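Local coordinates for DyP-type peroxidase (PDB 4GS1), which probably uses its haem and hydrogen peroxide to oxidise dyes and other organic substrates, as DyP-type peroxidases do, at residues B[49-54]-B[339-344]; B[105-110]-B[149-154]; B[180-185]-B[322-327]; B[210-215]-B[316-321]. One frame throughout, in Å; residues are numbered along the deposited sequence.

Interaction 1 of 4, residues B[49-54]-B[339-344]; sequences AFVHVI and LFMAWQ. With HEM (protoporphyrin IX containing Fe), chain F.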
# COMPACT_ATOMS: atom_id res chain seq x y z
N ALA B 49 3.75 -10.94 -2.87
CA ALA B 49 3.22 -9.77 -3.56
C ALA B 49 3.48 -8.44 -2.84
O ALA B 49 3.42 -7.39 -3.48
CB ALA B 49 1.71 -9.93 -3.82
N PHE B 50 3.75 -8.48 -1.54
CA PHE B 50 3.94 -7.24 -0.77
C PHE B 50 5.27 -7.22 -0.03
O PHE B 50 5.76 -8.27 0.40
CB PHE B 50 2.78 -7.04 0.22
CG PHE B 50 1.45 -7.01 -0.45
CD1 PHE B 50 0.95 -5.82 -0.97
CD2 PHE B 50 0.70 -8.17 -0.61
CE1 PHE B 50 -0.27 -5.79 -1.63
CE2 PHE B 50 -0.52 -8.15 -1.27
CZ PHE B 50 -1.00 -6.94 -1.78
N VAL B 51 5.83 -6.02 0.12
CA VAL B 51 7.07 -5.84 0.88
C VAL B 51 7.01 -4.58 1.73
O VAL B 51 6.30 -3.63 1.39
CB VAL B 51 8.32 -5.77 -0.06
CG1 VAL B 51 8.44 -4.38 -0.73
CG2 VAL B 51 9.61 -6.10 0.71
N HIS B 52 7.73 -4.59 2.85
CA HIS B 52 7.95 -3.36 3.61
C HIS B 52 9.42 -3.37 3.96
O HIS B 52 9.90 -4.27 4.65
CB HIS B 52 7.07 -3.33 4.88
CG HIS B 52 6.86 -1.96 5.45
ND1 HIS B 52 5.75 -1.64 6.22
CD2 HIS B 52 7.61 -0.84 5.39
CE1 HIS B 52 5.83 -0.37 6.59
NE2 HIS B 52 6.95 0.14 6.10
N VAL B 53 10.16 -2.40 3.42
CA VAL B 53 11.58 -2.29 3.70
C VAL B 53 11.76 -1.21 4.75
O VAL B 53 11.23 -0.11 4.59
CB VAL B 53 12.37 -1.93 2.43
CG1 VAL B 53 13.84 -1.75 2.76
CG2 VAL B 53 12.20 -3.04 1.41
N ILE B 54 12.45 -1.54 5.84
CA ILE B 54 12.62 -0.58 6.93
C ILE B 54 14.08 -0.44 7.28
O ILE B 54 14.76 -1.42 7.58
CB ILE B 54 11.85 -1.04 8.20
CG1 ILE B 54 10.40 -1.38 7.85
CG2 ILE B 54 11.88 0.07 9.27
CD1 ILE B 54 9.84 -2.54 8.63
N LEU B 339 10.52 0.59 -6.31
CA LEU B 339 11.37 0.27 -5.18
C LEU B 339 12.34 -0.78 -5.71
O LEU B 339 12.09 -1.99 -5.70
CB LEU B 339 10.52 -0.20 -3.99
CG LEU B 339 11.21 -0.91 -2.81
CD1 LEU B 339 12.42 -0.14 -2.36
CD2 LEU B 339 10.23 -1.07 -1.65
N PHE B 340 13.46 -0.29 -6.23
CA PHE B 340 14.48 -1.11 -6.87
C PHE B 340 15.33 -1.81 -5.81
O PHE B 340 15.79 -1.18 -4.85
CB PHE B 340 15.35 -0.20 -7.76
CG PHE B 340 16.52 -0.90 -8.41
CD1 PHE B 340 16.41 -1.38 -9.71
CD2 PHE B 340 17.73 -1.04 -7.74
CE1 PHE B 340 17.49 -2.02 -10.32
CE2 PHE B 340 18.82 -1.68 -8.35
CZ PHE B 340 18.70 -2.17 -9.64
N MET B 341 15.51 -3.12 -5.95
CA MET B 341 16.34 -3.88 -5.02
C MET B 341 17.22 -4.87 -5.77
O MET B 341 16.73 -5.83 -6.37
CB MET B 341 15.47 -4.58 -3.98
CG MET B 341 14.86 -3.61 -2.99
SD MET B 341 14.06 -4.46 -1.63
CE MET B 341 12.50 -4.70 -2.34
N ALA B 342 18.53 -4.61 -5.77
CA ALA B 342 19.46 -5.49 -6.48
C ALA B 342 20.26 -6.31 -5.49
O ALA B 342 20.80 -5.77 -4.52
CB ALA B 342 20.40 -4.67 -7.35
N TRP B 343 20.37 -7.61 -5.76
CA TRP B 343 21.14 -8.52 -4.90
C TRP B 343 22.35 -9.01 -5.66
O TRP B 343 22.24 -9.37 -6.84
CB TRP B 343 20.26 -9.72 -4.53
CG TRP B 343 19.11 -9.35 -3.65
CD1 TRP B 343 17.84 -9.03 -4.04
CD2 TRP B 343 19.13 -9.25 -2.23
NE1 TRP B 343 17.06 -8.74 -2.93
CE2 TRP B 343 17.84 -8.88 -1.81
CE3 TRP B 343 20.12 -9.44 -1.26
CZ2 TRP B 343 17.52 -8.68 -0.47
CZ3 TRP B 343 19.80 -9.25 0.06
CH2 TRP B 343 18.51 -8.88 0.45
N GLN B 344 23.51 -9.04 -5.00
CA GLN B 344 24.75 -9.44 -5.66
C GLN B 344 25.80 -9.82 -4.63
O GLN B 344 25.72 -9.40 -3.48
CB GLN B 344 25.29 -8.31 -6.55
CG GLN B 344 25.64 -7.03 -5.79
CD GLN B 344 24.57 -5.96 -5.95
OE1 GLN B 344 24.45 -5.35 -7.01
NE2 GLN B 344 23.76 -5.76 -4.91
CHA HEM F . 16.43 -4.61 -17.50
CHB HEM F . 13.13 -1.34 -16.13
CHC HEM F . 16.36 0.76 -13.18
CHD HEM F . 19.56 -2.75 -14.22
C1A HEM F . 15.28 -3.88 -17.40
C2A HEM F . 14.08 -4.13 -18.17
C3A HEM F . 13.17 -3.22 -17.79
C4A HEM F . 13.76 -2.39 -16.77
CMA HEM F . 11.72 -3.08 -18.32
CAA HEM F . 13.93 -5.25 -19.23
CBA HEM F . 13.33 -6.54 -18.64
CGA HEM F . 14.29 -7.25 -17.72
O1A HEM F . 15.24 -7.92 -18.23
O2A HEM F . 14.09 -7.18 -16.48
C1B HEM F . 13.72 -0.48 -15.24
C2B HEM F . 13.09 0.69 -14.66
C3B HEM F . 13.98 1.28 -13.85
C4B HEM F . 15.20 0.50 -13.88
CMB HEM F . 11.65 1.12 -15.01
CAB HEM F . 13.82 2.56 -12.98
CBB HEM F . 12.62 3.01 -12.56
C1C HEM F . 17.51 -0.01 -13.21
C2C HEM F . 18.74 0.25 -12.47
C3C HEM F . 19.62 -0.74 -12.75
C4C HEM F . 18.97 -1.62 -13.69
CMC HEM F . 18.94 1.44 -11.50
CAC HEM F . 21.08 -0.98 -12.26
CBC HEM F . 21.88 -0.03 -11.77
C1D HEM F . 19.00 -3.57 -15.17
C2D HEM F . 19.63 -4.76 -15.68
C3D HEM F . 18.67 -5.32 -16.71
C4D HEM F . 17.53 -4.43 -16.71
CMD HEM F . 21.01 -5.35 -15.31
CAD HEM F . 18.88 -6.59 -17.55
CBD HEM F . 19.77 -6.27 -18.75
CGD HEM F . 19.98 -7.55 -19.53
O1D HEM F . 19.22 -7.80 -20.51
O2D HEM F . 20.89 -8.35 -19.15
NA HEM F . 15.06 -2.81 -16.54
NB HEM F . 15.01 -0.57 -14.74
NC HEM F . 17.69 -1.16 -13.96
ND HEM F . 17.76 -3.41 -15.79
FE HEM F . 16.43 -1.94 -15.34
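Strands 50-54 and 339-344 meet through Val51, Val53, Leu339 and Met341, with axes 10.4 Å apart at their closest and N-to-C directions turned 79° from each other. The nearest alpha carbons, CA of Val53 and CA of Leu339, are still 9.2 Å apart, about twice the spacing of adjacent strands in one sheet, and no hydrogen bond joins the two segments. The contact is therefore face-to-face packing between two antiparallel sheets, each of the ferredoxin-like type, one from the N-terminal and one from the C-terminal half of this DyP-type peroxidase.

All four side chains leave the backbone toward the other strand. Val51 and Leu339 come tip to tip, CG1 of the valine 3.9 Å from CD2 of the leucine. The same Leu339 CD2 lies 4.1 Å from Val53 CG2, so a single methyl touches both valines. Met341 takes a different route: it runs past Val53 in the opposite direction, and its bend at the last torsion (chi3 -87°) sets SD 3.8 Å from Val53 CG2 and turns CE back to within 4.1 Å of that same methyl. Tyr322, from the neighbouring strand 318-328, packs on both Val51 and Met341, while Val244 and Leu242 of strand 240-249 pack on Leu339 and Met341.

Phe340, between the two inward-facing residues, belongs to the haem pocket. Its ring lies on the same side of the porphyrin as the bound oxygen molecule; the haem methyl CMC sits over one face of it, offset toward the rim, and Phe340 CE1 approaches HEM C2C to 3.4 Å.

Interaction 2 of 4, residues B[105-110]-B[149-154]; sequences LMVTIG and LMLQVG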
# COMPACT_ATOMS: atom_id res chain seq x y z
N LEU B 105 5.06 -15.47 4.57
CA LEU B 105 5.71 -14.43 5.38
C LEU B 105 7.19 -14.71 5.53
O LEU B 105 7.59 -15.80 5.92
CB LEU B 105 5.04 -14.33 6.76
CG LEU B 105 5.68 -13.37 7.76
CD1 LEU B 105 5.68 -11.96 7.19
CD2 LEU B 105 4.91 -13.43 9.08
N MET B 106 8.02 -13.71 5.22
CA MET B 106 9.46 -13.87 5.28
C MET B 106 10.14 -12.61 5.78
O MET B 106 9.71 -11.50 5.47
CB MET B 106 10.02 -14.27 3.90
CG MET B 106 9.53 -13.38 2.74
SD MET B 106 10.24 -13.87 1.14
CE MET B 106 9.51 -15.47 0.88
N VAL B 107 11.21 -12.80 6.56
CA VAL B 107 11.96 -11.70 7.18
C VAL B 107 13.44 -11.79 6.82
O VAL B 107 14.06 -12.85 7.00
CB VAL B 107 11.81 -11.72 8.73
CG1 VAL B 107 12.54 -10.54 9.35
CG2 VAL B 107 10.34 -11.69 9.13
N THR B 108 14.00 -10.69 6.31
CA THR B 108 15.42 -10.58 5.98
C THR B 108 16.08 -9.54 6.88
O THR B 108 15.52 -8.47 7.09
CB THR B 108 15.61 -10.09 4.54
OG1 THR B 108 14.68 -10.74 3.67
CG2 THR B 108 17.04 -10.35 4.06
N ILE B 109 17.27 -9.85 7.40
CA ILE B 109 17.95 -8.94 8.33
C ILE B 109 19.29 -8.46 7.75
O ILE B 109 20.13 -9.27 7.35
CB ILE B 109 18.21 -9.64 9.70
CG1 ILE B 109 16.89 -10.11 10.33
CG2 ILE B 109 18.93 -8.70 10.64
CD1 ILE B 109 17.11 -11.03 11.56
N GLY B 110 19.49 -7.15 7.70
CA GLY B 110 20.71 -6.62 7.10
C GLY B 110 21.43 -5.59 7.95
O GLY B 110 20.86 -5.04 8.91
N LEU B 149 20.92 -0.48 10.20
CA LEU B 149 20.31 -1.80 10.18
C LEU B 149 19.11 -1.81 9.24
O LEU B 149 18.53 -0.76 8.96
CB LEU B 149 19.83 -2.19 11.58
CG LEU B 149 20.91 -2.37 12.64
CD1 LEU B 149 20.32 -2.25 14.05
CD2 LEU B 149 21.60 -3.71 12.44
N MET B 150 18.73 -3.00 8.78
CA MET B 150 17.64 -3.14 7.82
C MET B 150 16.77 -4.37 8.11
O MET B 150 17.28 -5.43 8.47
CB MET B 150 18.23 -3.24 6.40
CG MET B 150 17.22 -3.28 5.28
SD MET B 150 16.64 -4.94 4.90
CE MET B 150 18.18 -5.85 4.77
N LEU B 151 15.45 -4.21 7.96
CA LEU B 151 14.56 -5.37 7.87
C LEU B 151 13.85 -5.30 6.51
O LEU B 151 13.38 -4.23 6.10
CB LEU B 151 13.51 -5.39 8.99
CG LEU B 151 14.00 -5.71 10.40
CD1 LEU B 151 12.83 -5.62 11.39
CD2 LEU B 151 14.62 -7.11 10.43
N GLN B 152 13.80 -6.42 5.80
CA GLN B 152 12.91 -6.56 4.65
C GLN B 152 11.86 -7.56 5.11
O GLN B 152 12.19 -8.69 5.46
CB GLN B 152 13.64 -7.09 3.41
CG GLN B 152 12.70 -7.32 2.21
CD GLN B 152 13.38 -7.99 1.03
OE1 GLN B 152 14.11 -8.99 1.18
NE2 GLN B 152 13.13 -7.47 -0.16
N VAL B 153 10.60 -7.14 5.13
CA VAL B 153 9.52 -8.03 5.54
C VAL B 153 8.61 -8.21 4.33
O VAL B 153 8.22 -7.23 3.70
CB VAL B 153 8.73 -7.45 6.73
CG1 VAL B 153 7.84 -8.53 7.34
CG2 VAL B 153 9.68 -6.89 7.80
N GLY B 154 8.28 -9.45 4.00
CA GLY B 154 7.46 -9.70 2.83
C GLY B 154 6.33 -10.67 3.13
O GLY B 154 6.48 -11.54 3.97
O HOH W 1 11.80 -10.74 3.32
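Gln152 O is gripped by two donors: Thr108 N, at 2.8 Å with an N-H...O angle of 165°, and a water whose oxygen lies 3.0 Å away. That water also donates to Thr108 OG1 at 2.9 Å and, weakly, to Met106 O, so three acceptors share its two protons. Thr108 OG1 is anti to its own carbonyl carbon, which sets it beside the backbone N and within reach of this water; it is further hydrogen-bonded to Pro41 O.

Six backbone hydrogen bonds join the strands through the pairs Met106-Gly154, Thr108-Gln152 and Gly110-Met150. Five have N-H...O angles of 159-168°; the most bent, at 146°, runs from Met150 N to Gly110 O over 3.0 Å, its donor above the carbonyl plane.

The non-hydrogen-bonded pairs carry the apolar face. Leu151 CD2 packs alongside Ile109 CG1 at 3.8 Å and reaches Val107 CG1 at 4.2 Å, while Leu105 CD1 lies beside Val153 CG1. Helices 66-90 and 158-172 cover this face, whereas strand 369-379 touches Thr108 and Met150 on the other. With 106-111 outermost in an antiparallel sheet ordered 106-111, 149-155, 50-58, 176-185, and two helices on one face, the topology is that of the ferredoxin-like fold.

Interaction 3 of 4, residues B[180-185]-B[322-327]; sequences WSLRGF and YNYDEG. With GOL (glycerol), chain I.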
# COMPACT_ATOMS: atom_id res chain seq x y z
N TRP B 180 14.04 5.36 7.77
CA TRP B 180 13.12 5.51 6.65
C TRP B 180 12.46 4.16 6.39
O TRP B 180 12.95 3.12 6.84
CB TRP B 180 13.81 6.07 5.38
CG TRP B 180 14.93 5.23 4.82
CD1 TRP B 180 16.29 5.40 5.04
CD2 TRP B 180 14.82 4.09 3.96
NE1 TRP B 180 17.00 4.44 4.36
CE2 TRP B 180 16.13 3.62 3.69
CE3 TRP B 180 13.73 3.43 3.38
CZ2 TRP B 180 16.37 2.52 2.88
CZ3 TRP B 180 13.98 2.32 2.56
CH2 TRP B 180 15.29 1.88 2.32
N SER B 181 11.34 4.16 5.70
CA SER B 181 10.74 2.90 5.29
C SER B 181 9.96 3.10 4.01
O SER B 181 9.60 4.23 3.66
CB SER B 181 9.83 2.33 6.39
OG SER B 181 8.56 2.97 6.37
N LEU B 182 9.71 2.02 3.29
CA LEU B 182 8.89 2.11 2.08
C LEU B 182 8.17 0.78 1.84
O LEU B 182 8.79 -0.29 1.92
CB LEU B 182 9.73 2.48 0.86
CG LEU B 182 9.01 2.79 -0.46
CD1 LEU B 182 8.03 3.92 -0.29
CD2 LEU B 182 10.04 3.13 -1.54
N ARG B 183 6.87 0.87 1.58
CA ARG B 183 6.06 -0.29 1.24
C ARG B 183 5.94 -0.41 -0.26
O ARG B 183 5.88 0.60 -0.97
CB ARG B 183 4.66 -0.15 1.86
CG ARG B 183 4.68 -0.19 3.38
CD ARG B 183 3.30 0.12 3.99
NE ARG B 183 2.33 -0.94 3.73
CZ ARG B 183 1.30 -0.83 2.90
NH1 ARG B 183 0.46 -1.84 2.72
NH2 ARG B 183 1.10 0.31 2.24
N GLY B 184 5.88 -1.65 -0.75
CA GLY B 184 5.77 -1.91 -2.18
C GLY B 184 4.89 -3.10 -2.50
O GLY B 184 4.59 -3.91 -1.61
N PHE B 185 4.45 -3.20 -3.75
CA PHE B 185 3.58 -4.30 -4.16
C PHE B 185 3.89 -4.79 -5.57
O PHE B 185 4.50 -4.08 -6.37
CB PHE B 185 2.11 -3.86 -4.13
CG PHE B 185 1.80 -2.71 -5.05
CD1 PHE B 185 1.38 -2.93 -6.36
CD2 PHE B 185 1.93 -1.40 -4.61
CE1 PHE B 185 1.10 -1.86 -7.20
CE2 PHE B 185 1.66 -0.33 -5.45
CZ PHE B 185 1.24 -0.56 -6.75
N TYR B 322 9.87 -3.86 -6.32
CA TYR B 322 8.43 -3.74 -6.07
C TYR B 322 7.96 -2.39 -6.56
O TYR B 322 8.75 -1.45 -6.66
CB TYR B 322 8.11 -3.90 -4.56
CG TYR B 322 8.19 -5.35 -4.12
CD1 TYR B 322 7.04 -6.10 -3.93
CD2 TYR B 322 9.42 -5.97 -3.91
CE1 TYR B 322 7.11 -7.44 -3.55
CE2 TYR B 322 9.50 -7.31 -3.54
CZ TYR B 322 8.34 -8.03 -3.36
OH TYR B 322 8.42 -9.36 -2.99
N ASN B 323 6.67 -2.28 -6.86
CA ASN B 323 6.10 -0.98 -7.22
C ASN B 323 5.74 -0.21 -5.96
O ASN B 323 5.32 -0.81 -4.97
CB ASN B 323 4.85 -1.19 -8.06
CG ASN B 323 5.13 -2.06 -9.26
OD1 ASN B 323 6.07 -1.81 -10.00
ND2 ASN B 323 4.35 -3.11 -9.44
N TYR B 324 5.90 1.11 -5.97
CA TYR B 324 5.38 1.88 -4.84
C TYR B 324 4.44 2.99 -5.31
O TYR B 324 4.61 3.55 -6.39
CB TYR B 324 6.49 2.43 -3.92
CG TYR B 324 7.30 3.58 -4.47
CD1 TYR B 324 6.90 4.91 -4.28
CD2 TYR B 324 8.49 3.35 -5.15
CE1 TYR B 324 7.66 5.97 -4.78
CE2 TYR B 324 9.24 4.39 -5.65
CZ TYR B 324 8.83 5.69 -5.46
OH TYR B 324 9.60 6.72 -5.96
N ASP B 325 3.45 3.28 -4.49
CA ASP B 325 2.48 4.32 -4.79
C ASP B 325 2.28 5.12 -3.51
O ASP B 325 1.67 4.64 -2.55
CB ASP B 325 1.16 3.70 -5.23
CG ASP B 325 0.16 4.74 -5.72
OD1 ASP B 325 0.27 5.93 -5.34
OD2 ASP B 325 -0.75 4.37 -6.49
N GLU B 326 2.80 6.34 -3.51
CA GLU B 326 2.65 7.23 -2.37
C GLU B 326 1.83 8.46 -2.75
O GLU B 326 2.00 9.54 -2.18
CB GLU B 326 4.02 7.59 -1.81
CG GLU B 326 4.68 6.43 -1.05
CD GLU B 326 3.78 5.89 0.05
OE1 GLU B 326 3.05 6.70 0.64
OE2 GLU B 326 3.77 4.67 0.30
N GLY B 327 0.93 8.28 -3.71
CA GLY B 327 -0.02 9.33 -4.06
C GLY B 327 0.59 10.49 -4.81
O GLY B 327 1.27 10.30 -5.82
C1 GOL I . 6.48 5.26 3.59
O1 GOL I . 6.65 6.17 4.66
C2 GOL I . 5.73 4.04 4.12
O2 GOL I . 6.59 3.16 4.82
C3 GOL I . 5.03 3.28 3.01
O3 GOL I . 5.75 3.34 1.82
O HOH W 2 4.00 2.53 -1.46
O HOH W 3 2.21 3.01 2.09
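Phe185 has CG between its backbone N and carbonyl carbon (chi1 60°), which folds its ring back over Asn323, although CB leaves the backbone away from segment 322-327. Asn323 CB stands over a face of the Phe185 ring, 4.0 Å from the centroid and 16° off the normal: a CH-pi contact. The same two residues form a single antiparallel bridge, with Phe185 N bonded to Asn323 O at 2.8 Å and Asn323 N to Phe185 O at 2.9 Å.

This bridge joins strands 176-185 and 318-328, the outermost strands of two separate ferredoxin-like sheets, an arrangement consistent with the dimeric alpha-beta barrel family. Further along the strands, contact passes to side chains: Leu182 CD2 lies over a face of the Tyr324 ring, 4.2 Å from its centroid.

Solvent and a glycerol, probably from the crystallisation liquor, then span the segments. Arg183 N donates to glycerol O3 at 2.7 Å, and O3 donates to Glu326 OE2 at 2.8 Å. A water accepts from Arg183 NH2 at 2.9 Å, and its oxygen lies 2.9 Å from Glu326 OE2. Asp325 OD1 accepts from Gly327 N in an Asx turn and forms a salt bridge to Arg334; Phe185 also packs on Pro158 of the second subunit.

Interaction 4 of 4, residues B[210-215]-B[316-321]; sequences ANPAQD and RMVRRG. With HEM (protoporphyrin IX containing Fe), chain F; OXY (oxygen molecule), chain G.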
# COMPACT_ATOMS: atom_id res chain seq x y z
N ALA B 210 15.62 -10.74 -17.42
CA ALA B 210 17.04 -11.09 -17.56
C ALA B 210 17.69 -11.62 -16.29
O ALA B 210 18.87 -11.95 -16.31
CB ALA B 210 17.81 -9.89 -18.11
N ASN B 211 16.94 -11.69 -15.19
CA ASN B 211 17.47 -12.30 -13.97
C ASN B 211 17.86 -13.74 -14.26
O ASN B 211 17.20 -14.42 -15.04
CB ASN B 211 16.41 -12.31 -12.86
CG ASN B 211 16.31 -11.00 -12.12
OD1 ASN B 211 17.26 -10.21 -12.07
ND2 ASN B 211 15.14 -10.75 -11.53
N PRO B 212 18.95 -14.21 -13.63
CA PRO B 212 19.28 -15.63 -13.77
C PRO B 212 18.17 -16.50 -13.21
O PRO B 212 17.51 -16.12 -12.23
CB PRO B 212 20.57 -15.78 -12.94
CG PRO B 212 20.69 -14.53 -12.12
CD PRO B 212 19.97 -13.45 -12.88
N ALA B 213 17.93 -17.65 -13.84
CA ALA B 213 16.86 -18.55 -13.42
C ALA B 213 17.10 -19.09 -12.01
O ALA B 213 18.24 -19.37 -11.63
CB ALA B 213 16.73 -19.69 -14.41
N GLN B 214 16.02 -19.25 -11.24
CA GLN B 214 16.10 -19.73 -9.86
C GLN B 214 16.77 -21.09 -9.72
O GLN B 214 17.43 -21.37 -8.71
CB GLN B 214 14.70 -19.76 -9.24
CG GLN B 214 13.99 -18.41 -9.17
CD GLN B 214 14.42 -17.59 -7.97
OE1 GLN B 214 15.28 -18.00 -7.19
NE2 GLN B 214 13.83 -16.41 -7.82
N ASP B 215 16.58 -21.95 -10.72
CA ASP B 215 17.26 -23.25 -10.73
C ASP B 215 18.79 -23.08 -10.76
O ASP B 215 19.46 -23.26 -9.74
CB ASP B 215 16.76 -24.13 -11.88
CG ASP B 215 16.78 -23.42 -13.23
OD1 ASP B 215 15.70 -23.11 -13.78
OD2 ASP B 215 17.89 -23.17 -13.74
N ARG B 316 26.59 -8.63 -13.14
CA ARG B 316 25.28 -9.26 -13.14
C ARG B 316 24.67 -9.11 -11.76
O ARG B 316 25.39 -9.04 -10.77
CB ARG B 316 25.42 -10.75 -13.49
CG ARG B 316 24.15 -11.42 -14.01
CD ARG B 316 24.44 -12.85 -14.50
NE ARG B 316 25.46 -12.89 -15.55
CZ ARG B 316 25.19 -12.92 -16.86
NH1 ARG B 316 23.94 -12.93 -17.28
NH2 ARG B 316 26.19 -12.94 -17.74
N MET B 317 23.34 -9.04 -11.69
CA MET B 317 22.66 -8.93 -10.41
C MET B 317 21.31 -9.63 -10.48
O MET B 317 20.84 -9.96 -11.57
CB MET B 317 22.49 -7.45 -10.03
CG MET B 317 21.48 -6.71 -10.91
SD MET B 317 21.75 -4.92 -10.86
CE MET B 317 23.13 -4.79 -12.00
N VAL B 318 20.69 -9.86 -9.32
CA VAL B 318 19.30 -10.28 -9.28
C VAL B 318 18.46 -9.10 -8.83
O VAL B 318 18.65 -8.57 -7.73
CB VAL B 318 19.07 -11.48 -8.35
CG1 VAL B 318 17.58 -11.70 -8.13
CG2 VAL B 318 19.70 -12.73 -8.95
N ARG B 319 17.55 -8.66 -9.69
CA ARG B 319 16.66 -7.55 -9.36
C ARG B 319 15.35 -8.09 -8.81
O ARG B 319 14.67 -8.87 -9.48
CB ARG B 319 16.44 -6.68 -10.61
CG ARG B 319 17.66 -5.86 -11.01
CD ARG B 319 17.57 -5.35 -12.45
NE ARG B 319 17.53 -6.46 -13.41
CZ ARG B 319 16.56 -6.68 -14.29
NH1 ARG B 319 15.53 -5.85 -14.38
NH2 ARG B 319 16.62 -7.74 -15.09
N ARG B 320 15.00 -7.68 -7.59
CA ARG B 320 13.83 -8.20 -6.90
C ARG B 320 13.06 -7.00 -6.35
O ARG B 320 12.95 -6.79 -5.15
CB ARG B 320 14.26 -9.15 -5.77
CG ARG B 320 13.13 -9.95 -5.12
CD ARG B 320 13.73 -10.89 -4.07
NE ARG B 320 12.73 -11.67 -3.34
CZ ARG B 320 12.04 -11.22 -2.30
NH1 ARG B 320 12.22 -9.96 -1.88
NH2 ARG B 320 11.16 -12.01 -1.69
N GLY B 321 12.54 -6.20 -7.28
CA GLY B 321 11.93 -4.93 -6.93
C GLY B 321 10.42 -4.97 -6.80
O GLY B 321 9.77 -5.98 -7.12
CHA HEM F . 16.43 -4.61 -17.50
CHB HEM F . 13.13 -1.34 -16.13
CHC HEM F . 16.36 0.76 -13.18
CHD HEM F . 19.56 -2.75 -14.22
C1A HEM F . 15.28 -3.88 -17.40
C2A HEM F . 14.08 -4.13 -18.17
C3A HEM F . 13.17 -3.22 -17.79
C4A HEM F . 13.76 -2.39 -16.77
CMA HEM F . 11.72 -3.08 -18.32
CAA HEM F . 13.93 -5.25 -19.23
CBA HEM F . 13.33 -6.54 -18.64
CGA HEM F . 14.29 -7.25 -17.72
O1A HEM F . 15.24 -7.92 -18.23
O2A HEM F . 14.09 -7.18 -16.48
C1B HEM F . 13.72 -0.48 -15.24
C2B HEM F . 13.09 0.69 -14.66
C3B HEM F . 13.98 1.28 -13.85
C4B HEM F . 15.20 0.50 -13.88
CMB HEM F . 11.65 1.12 -15.01
CAB HEM F . 13.82 2.56 -12.98
CBB HEM F . 12.62 3.01 -12.56
C1C HEM F . 17.51 -0.01 -13.21
C2C HEM F . 18.74 0.25 -12.47
C3C HEM F . 19.62 -0.74 -12.75
C4C HEM F . 18.97 -1.62 -13.69
CMC HEM F . 18.94 1.44 -11.50
CAC HEM F . 21.08 -0.98 -12.26
CBC HEM F . 21.88 -0.03 -11.77
C1D HEM F . 19.00 -3.57 -15.17
C2D HEM F . 19.63 -4.76 -15.68
C3D HEM F . 18.67 -5.32 -16.71
C4D HEM F . 17.53 -4.43 -16.71
CMD HEM F . 21.01 -5.35 -15.31
CAD HEM F . 18.88 -6.59 -17.55
CBD HEM F . 19.77 -6.27 -18.75
CGD HEM F . 19.98 -7.55 -19.53
O1D HEM F . 19.22 -7.80 -20.51
O2D HEM F . 20.89 -8.35 -19.15
NA HEM F . 15.06 -2.81 -16.54
NB HEM F . 15.01 -0.57 -14.74
NC HEM F . 17.69 -1.16 -13.96
ND HEM F . 17.76 -3.41 -15.79
FE HEM F . 16.43 -1.94 -15.34
O1 OXY G . 15.31 -3.12 -13.57
O2 OXY G . 14.37 -3.43 -12.48
O HOH W 4 21.23 -13.56 -16.10
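Asn211 turns its amide onto the backbone of Arg319 and clasps it from both ends. OD1 accepts from Arg319 N at 2.9 Å with an N-H...O angle of 169°, while ND2 donates to Arg319 O at 2.8 Å. The carbonyl oxygen lies near the amide plane, whereas the nitrogen approaches OD1 tilted 29° from that plane. One residue on, Pro212 lays its ring slantwise against Val318, CG to CG2 3.8 Å. The loop 210-215 thus meets the start of strand 318-328 by two hydrogen bonds and one apolar contact.

From this held backbone the Arg319 side chain, bent at chi3 (-63°), reaches the haem. Its guanidinium lies over the porphyrin edge, with HEM C4D 3.3 Å from the guanidinium plane and centred beneath it. Propionate oxygen O2A sits at the guanidinium edge, in plane, and is gripped twice: NH1 and NH2 of Arg319 each lie 2.9 Å from HEM O2A. The other propionate oxygen, HEM O1A, accepts from Ala210 N at 3.0 Å, so both segments hold the same carboxylate. NH1 also makes a weak bond to O1 of an oxygen molecule, probably from the crystallisation liquor; this O1 lies 2.4 Å from HEM FE. Asp207, a further residue of the oxygen pocket, forms a weak, long ion pair with Arg319.

One guanidinium therefore spans a propionate and, by a weak bond, the oxygen molecule at the iron, with Asn211 as the second-shell residue that positions its backbone. This is consistent with the distal arginine of DyP-type peroxidases, which probably works with a nearby aspartate when peroxide is cleaved.

In the fold
Interaction 1 lies about 3 Å from the centre of the chain (centre to centre), where the two four-stranded sheets face each other. Interaction 2 belongs to the N-terminal sheet, about 9 Å from interaction 1 between centres, and its strand 149-155 adjoins strand 50-58. Interaction 3 bridges the edge strands of both sheets, its centre also about 9 Å from that of interaction 1. Interactions 3 and 4 share strand 318-328 but their centres are about 21 Å apart, on opposite sides of the chain's centre. Along the chain, interactions 2, 3 and 4 all nest within the loop closed by interaction 1, and 4 within that of 3. The strand thus connects the sheet junction, beside the second subunit, to the haem.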